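Local coordinates for AgaA (Rhizobium radiobacter, PDB 6HLX), which binds the opine agropinic acid in the periplasm as the solute-binding protein of an ABC transporter that imports it, at the agropinic acid site. Numbering follows the deposited sequence.

The agropinic acid site. Residues 20, 22-23, 216, 244, 332, 334-335, 360, 363-364, 376-379, 402-403, 452, 474. With G9Z (agropinic acid), chain B.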
loop_
_atom_site.group_PDB
_atom_site.type_symbol
_atom_site.label_atom_id
_atom_site.label_comp_id
_atom_site.label_asym_id
_atom_site.label_seq_id
_atom_site.Cartn_x
_atom_site.Cartn_y
_atom_site.Cartn_z
ATOM N N GLN A 20 -6.276 -1.118 6.322
ATOM C CA GLN A 20 -5.717 -0.760 5.012
ATOM C C GLN A 20 -6.735 -1.305 3.983
ATOM O O GLN A 20 -6.688 -2.504 3.651
ATOM C CB GLN A 20 -4.334 -1.428 4.833
ATOM C CG GLN A 20 -3.416 -0.749 3.804
ATOM C CD GLN A 20 -4.021 -0.524 2.446
ATOM O OE1 GLN A 20 -4.930 0.297 2.285
ATOM N NE2 GLN A 20 -3.509 -1.209 1.434
ATOM N N GLY A 22 -7.224 -0.299 0.839
ATOM C CA GLY A 22 -6.760 -0.082 -0.525
ATOM C C GLY A 22 -6.477 1.397 -0.758
ATOM O O GLY A 22 -6.662 2.230 0.139
ATOM N N THR A 23 -6.017 1.729 -1.961
ATOM C CA THR A 23 -5.594 3.101 -2.311
ATOM C C THR A 23 -6.728 4.119 -2.196
ATOM O O THR A 23 -6.475 5.266 -1.800
ATOM C CB THR A 23 -4.937 3.088 -3.693
ATOM O OG1 THR A 23 -3.919 2.087 -3.660
ATOM C CG2 THR A 23 -4.327 4.434 -4.084
ATOM N N TYR A 216 -5.526 5.867 -10.882
ATOM C CA TYR A 216 -5.527 4.610 -11.625
ATOM C C TYR A 216 -5.875 4.809 -13.112
ATOM O O TYR A 216 -6.827 4.227 -13.621
ATOM C CB TYR A 216 -6.461 3.594 -10.956
ATOM C CG TYR A 216 -5.858 2.938 -9.738
ATOM C CD1 TYR A 216 -6.013 3.499 -8.473
ATOM C CD2 TYR A 216 -5.226 1.700 -9.828
ATOM C CE1 TYR A 216 -5.487 2.887 -7.335
ATOM C CE2 TYR A 216 -4.705 1.068 -8.692
ATOM C CZ TYR A 216 -4.835 1.668 -7.445
ATOM O OH TYR A 216 -4.353 1.036 -6.309
ATOM N N GLN A 244 0.395 -13.833 -4.239
ATOM C CA GLN A 244 0.469 -14.195 -2.821
ATOM C C GLN A 244 -0.213 -15.550 -2.746
ATOM O O GLN A 244 -1.257 -15.749 -3.383
ATOM C CB GLN A 244 -0.292 -13.187 -1.939
ATOM C CG GLN A 244 0.440 -11.870 -1.815
ATOM C CD GLN A 244 -0.477 -10.761 -1.408
ATOM O OE1 GLN A 244 -0.837 -9.931 -2.242
ATOM N NE2 GLN A 244 -0.905 -10.736 -0.137
ATOM N N TYR A 332 -10.827 -3.640 -11.410
ATOM C CA TYR A 332 -9.638 -3.091 -12.058
ATOM C C TYR A 332 -9.356 -4.011 -13.224
ATOM O O TYR A 332 -9.027 -5.184 -13.017
ATOM C CB TYR A 332 -8.466 -3.059 -11.053
ATOM C CG TYR A 332 -8.738 -2.097 -9.918
ATOM C CD1 TYR A 332 -9.507 -2.483 -8.818
ATOM C CD2 TYR A 332 -8.283 -0.778 -9.969
ATOM C CE1 TYR A 332 -9.808 -1.585 -7.795
ATOM C CE2 TYR A 332 -8.585 0.131 -8.954
ATOM C CZ TYR A 332 -9.370 -0.270 -7.884
ATOM O OH TYR A 332 -9.645 0.609 -6.875
ATOM N N PHE A 334 -6.931 -4.315 -15.165
ATOM C CA PHE A 334 -5.601 -4.976 -15.176
ATOM C C PHE A 334 -5.545 -6.195 -14.250
ATOM O O PHE A 334 -4.814 -7.130 -14.539
ATOM C CB PHE A 334 -4.467 -3.984 -14.895
ATOM C CG PHE A 334 -4.431 -3.430 -13.486
ATOM C CD1 PHE A 334 -3.781 -4.119 -12.467
ATOM C CD2 PHE A 334 -5.048 -2.213 -13.180
ATOM C CE1 PHE A 334 -3.765 -3.613 -11.159
ATOM C CE2 PHE A 334 -5.012 -1.701 -11.874
ATOM C CZ PHE A 334 -4.365 -2.400 -10.879
ATOM N N GLN A 335 -6.295 -6.180 -13.135
ATOM C CA GLN A 335 -6.316 -7.315 -12.199
ATOM C C GLN A 335 -7.044 -8.497 -12.850
ATOM O O GLN A 335 -6.541 -9.639 -12.859
ATOM C CB GLN A 335 -7.031 -6.904 -10.907
ATOM C CG GLN A 335 -6.233 -5.960 -10.012
ATOM C CD GLN A 335 -5.801 -6.635 -8.732
ATOM O OE1 GLN A 335 -6.251 -7.726 -8.375
ATOM N NE2 GLN A 335 -4.920 -5.976 -8.009
ATOM N N TRP A 360 -13.810 -4.727 -5.614
ATOM C CA TRP A 360 -12.606 -4.572 -4.807
ATOM C C TRP A 360 -12.820 -4.825 -3.323
ATOM O O TRP A 360 -12.038 -5.572 -2.713
ATOM C CB TRP A 360 -11.934 -3.193 -5.044
ATOM C CG TRP A 360 -10.675 -3.086 -4.247
ATOM C CD1 TRP A 360 -10.499 -2.382 -3.094
ATOM C CD2 TRP A 360 -9.511 -3.901 -4.403
ATOM N NE1 TRP A 360 -9.244 -2.615 -2.586
ATOM C CE2 TRP A 360 -8.615 -3.549 -3.369
ATOM C CE3 TRP A 360 -9.106 -4.840 -5.363
ATOM C CZ2 TRP A 360 -7.349 -4.132 -3.249
ATOM C CZ3 TRP A 360 -7.844 -5.413 -5.247
ATOM C CH2 TRP A 360 -6.993 -5.071 -4.189
ATOM N N ARG A 363 -13.041 -8.476 -2.587
ATOM C CA ARG A 363 -11.718 -9.126 -2.702
ATOM C C ARG A 363 -10.899 -8.822 -1.414
ATOM O O ARG A 363 -10.295 -9.730 -0.843
ATOM C CB ARG A 363 -10.977 -8.587 -3.968
ATOM C CG ARG A 363 -9.550 -9.134 -4.179
ATOM C CD ARG A 363 -8.496 -8.378 -3.370
ATOM N NE ARG A 363 -7.175 -8.951 -3.603
ATOM C CZ ARG A 363 -6.081 -8.693 -2.892
ATOM N NH1 ARG A 363 -4.938 -9.302 -3.179
ATOM N NH2 ARG A 363 -6.118 -7.815 -1.895
ATOM N N MET A 364 -10.862 -7.553 -0.978
ATOM C CA MET A 364 -10.087 -7.146 0.212
ATOM C C MET A 364 -10.570 -7.833 1.477
ATOM O O MET A 364 -9.729 -8.193 2.305
ATOM C CB MET A 364 -10.142 -5.615 0.450
ATOM C CG MET A 364 -9.043 -4.840 -0.168
ATOM S SD MET A 364 -7.358 -5.496 0.032
ATOM C CE MET A 364 -6.720 -4.590 1.332
ATOM N N VAL A 376 -4.025 -12.515 -6.952
ATOM C CA VAL A 376 -3.243 -11.563 -7.746
ATOM C C VAL A 376 -2.805 -10.448 -6.767
ATOM O O VAL A 376 -3.623 -9.883 -6.024
ATOM C CB VAL A 376 -4.060 -11.000 -8.930
ATOM C CG1 VAL A 376 -3.350 -9.818 -9.592
ATOM C CG2 VAL A 376 -4.338 -12.109 -9.953
ATOM N N MET A 377 -1.511 -10.128 -6.794
ATOM C CA MET A 377 -0.926 -9.116 -5.917
ATOM C C MET A 377 -0.535 -7.933 -6.795
ATOM O O MET A 377 0.275 -8.097 -7.697
ATOM C CB MET A 377 0.348 -9.724 -5.240
ATOM C CG MET A 377 1.217 -8.700 -4.487
ATOM S SD MET A 377 2.634 -9.464 -3.651
ATOM C CE MET A 377 3.647 -10.056 -5.095
ATOM N N GLY A 378 -1.126 -6.775 -6.529
ATOM C CA GLY A 378 -0.805 -5.498 -7.165
ATOM C C GLY A 378 -0.384 -4.617 -6.013
ATOM O O GLY A 378 -1.233 -4.192 -5.231
ATOM N N SER A 379 0.930 -4.456 -5.780
ATOM C CA SER A 379 1.339 -3.795 -4.538
ATOM C C SER A 379 2.721 -3.197 -4.596
ATOM O O SER A 379 3.277 -3.039 -5.683
ATOM C CB SER A 379 1.210 -4.758 -3.352
ATOM O OG SER A 379 1.087 -4.028 -2.133
ATOM N N THR A 402 -2.080 -8.022 4.541
ATOM C CA THR A 402 -2.488 -7.560 3.211
ATOM C C THR A 402 -1.484 -7.916 2.093
ATOM O O THR A 402 -1.915 -8.093 0.960
ATOM C CB THR A 402 -2.701 -6.016 3.221
ATOM O OG1 THR A 402 -1.482 -5.381 3.654
ATOM C CG2 THR A 402 -3.902 -5.588 4.084
ATOM N N ASN A 403 -0.174 -8.033 2.411
ATOM C CA ASN A 403 0.894 -8.224 1.418
ATOM C C ASN A 403 1.642 -9.550 1.487
ATOM O O ASN A 403 2.507 -9.775 0.645
ATOM C CB ASN A 403 1.928 -7.095 1.539
ATOM C CG ASN A 403 1.429 -5.755 1.066
ATOM O OD1 ASN A 403 1.761 -4.693 1.637
ATOM N ND2 ASN A 403 0.645 -5.770 -0.003
ATOM N N ARG A 452 4.797 -2.188 -12.926
ATOM C CA ARG A 452 3.760 -1.521 -13.730
ATOM C C ARG A 452 3.830 -0.000 -13.597
ATOM O O ARG A 452 4.353 0.515 -12.602
ATOM C CB ARG A 452 2.348 -2.009 -13.330
ATOM C CG ARG A 452 1.903 -1.540 -11.941
ATOM C CD ARG A 452 0.497 -2.014 -11.587
ATOM N NE ARG A 452 -0.167 -1.081 -10.672
ATOM C CZ ARG A 452 -0.887 -1.446 -9.614
ATOM N NH1 ARG A 452 -1.028 -2.732 -9.308
ATOM N NH2 ARG A 452 -1.493 -0.532 -8.871
ATOM N N PHE A 474 1.036 5.153 -3.752
ATOM C CA PHE A 474 -0.283 4.980 -3.112
ATOM C C PHE A 474 -0.577 6.017 -2.001
ATOM O O PHE A 474 -1.710 6.077 -1.508
ATOM C CB PHE A 474 -0.484 3.555 -2.591
ATOM C CG PHE A 474 -0.535 2.446 -3.623
ATOM C CD1 PHE A 474 -0.740 2.729 -4.976
ATOM C CD2 PHE A 474 -0.440 1.110 -3.236
ATOM C CE1 PHE A 474 -0.833 1.695 -5.920
ATOM C CE2 PHE A 474 -0.502 0.078 -4.190
ATOM C CZ PHE A 474 -0.697 0.377 -5.520
HETATM O OAM G9Z B . -6.259 -0.664 -3.644
HETATM C CAB G9Z B . -6.016 -1.294 -4.683
HETATM C CAC G9Z B . -6.933 -1.389 -5.750
HETATM C CB G9Z B . -6.229 -2.242 -6.849
HETATM C CA G9Z B . -4.948 -2.741 -6.203
HETATM C C G9Z B . -3.812 -2.464 -7.028
HETATM O O G9Z B . -3.265 -1.329 -6.949
HETATM N N G9Z B . -4.923 -2.058 -4.868
HETATM C CAG G9Z B . -3.762 -2.127 -3.900
HETATM C CAH G9Z B . -3.803 -3.436 -3.112
HETATM O OAP G9Z B . -3.628 -4.492 -4.056
HETATM C CAI G9Z B . -2.714 -3.515 -2.038
HETATM O OAQ G9Z B . -2.633 -2.239 -1.354
HETATM C CAJ G9Z B . -3.046 -4.598 -0.956
HETATM O OAR G9Z B . -1.998 -4.628 0.030
HETATM C CAK G9Z B . -3.333 -6.027 -1.478
HETATM O OAT G9Z B . -3.893 -6.823 -0.415
HETATM C CAL G9Z B . -2.096 -6.694 -2.097
HETATM O OAS G9Z B . -2.461 -7.963 -2.683
HETATM O OXT G9Z B . -3.430 -3.362 -7.827
HETATM O O HOH W 1 -3.813 -7.047 -5.380
HETATM O O HOH W 2 -3.030 0.799 -1.117
HETATM O O HOH W 3 0.021 -1.680 -1.134
#
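Trp360 lays its indole, a broad flat apolar surface, against the lactam ring of agropinic acid, with the six-membered ring stacked at a tilt of 11° and CZ2 3.4 Å from the lactam carbonyl carbon CAB. Its CG lies anti to the backbone N (chi1 -178°), sending the indole off helix 360-369, and Met364 CB backs the other face. Tyr332 turns its ring almost perpendicular to the lactam, so that the ring methylenes CB and CAC point into its face. At the rim of the lactam, the backbone N of Thr23, in the first turn of helix 23-32, donates to oxygen OAM of agropinic acid at 2.9 Å.

The carboxylate meets Arg452, whose extended chain ends in a planar pair of donors suited to a two-pronged salt bridge. Arg452 NH2 reaches carboxylate O of agropinic acid at 2.7 Å nearly in the guanidinium plane, while NH1 takes OXT at a tilt. Each oxygen has a second donor: Tyr216 OH for O, and Gln335 NE2 for OXT, which lies in the amide plane. Phe334 CZ packs over the rim of one guanidinium face and probably helps fix its rotation.

Along the sugar-derived tail, Arg363, bent at chi2 (-83°), grips end-on, NH2 taking hydroxyl OAT near the guanidinium plane and NH1 taking OAS at a tilt. Hydroxyls both donate and accept, which suits amides and backbone carbonyls: OAS of agropinic acid donates along a lone pair of Gln244 OE1 at 2.6 Å, its OAP donates to Gly378 O at 2.7 Å, and Asn403 ND2 hydrogen-bonds its OAR at 2.9 Å. Waters bridge OAP and OAQ to the protein.

Nearly all the ligand's surface is buried. This periplasmic binding-protein pocket thus reads lactam, carboxylate and polyol together, capturing agropinic acid for import.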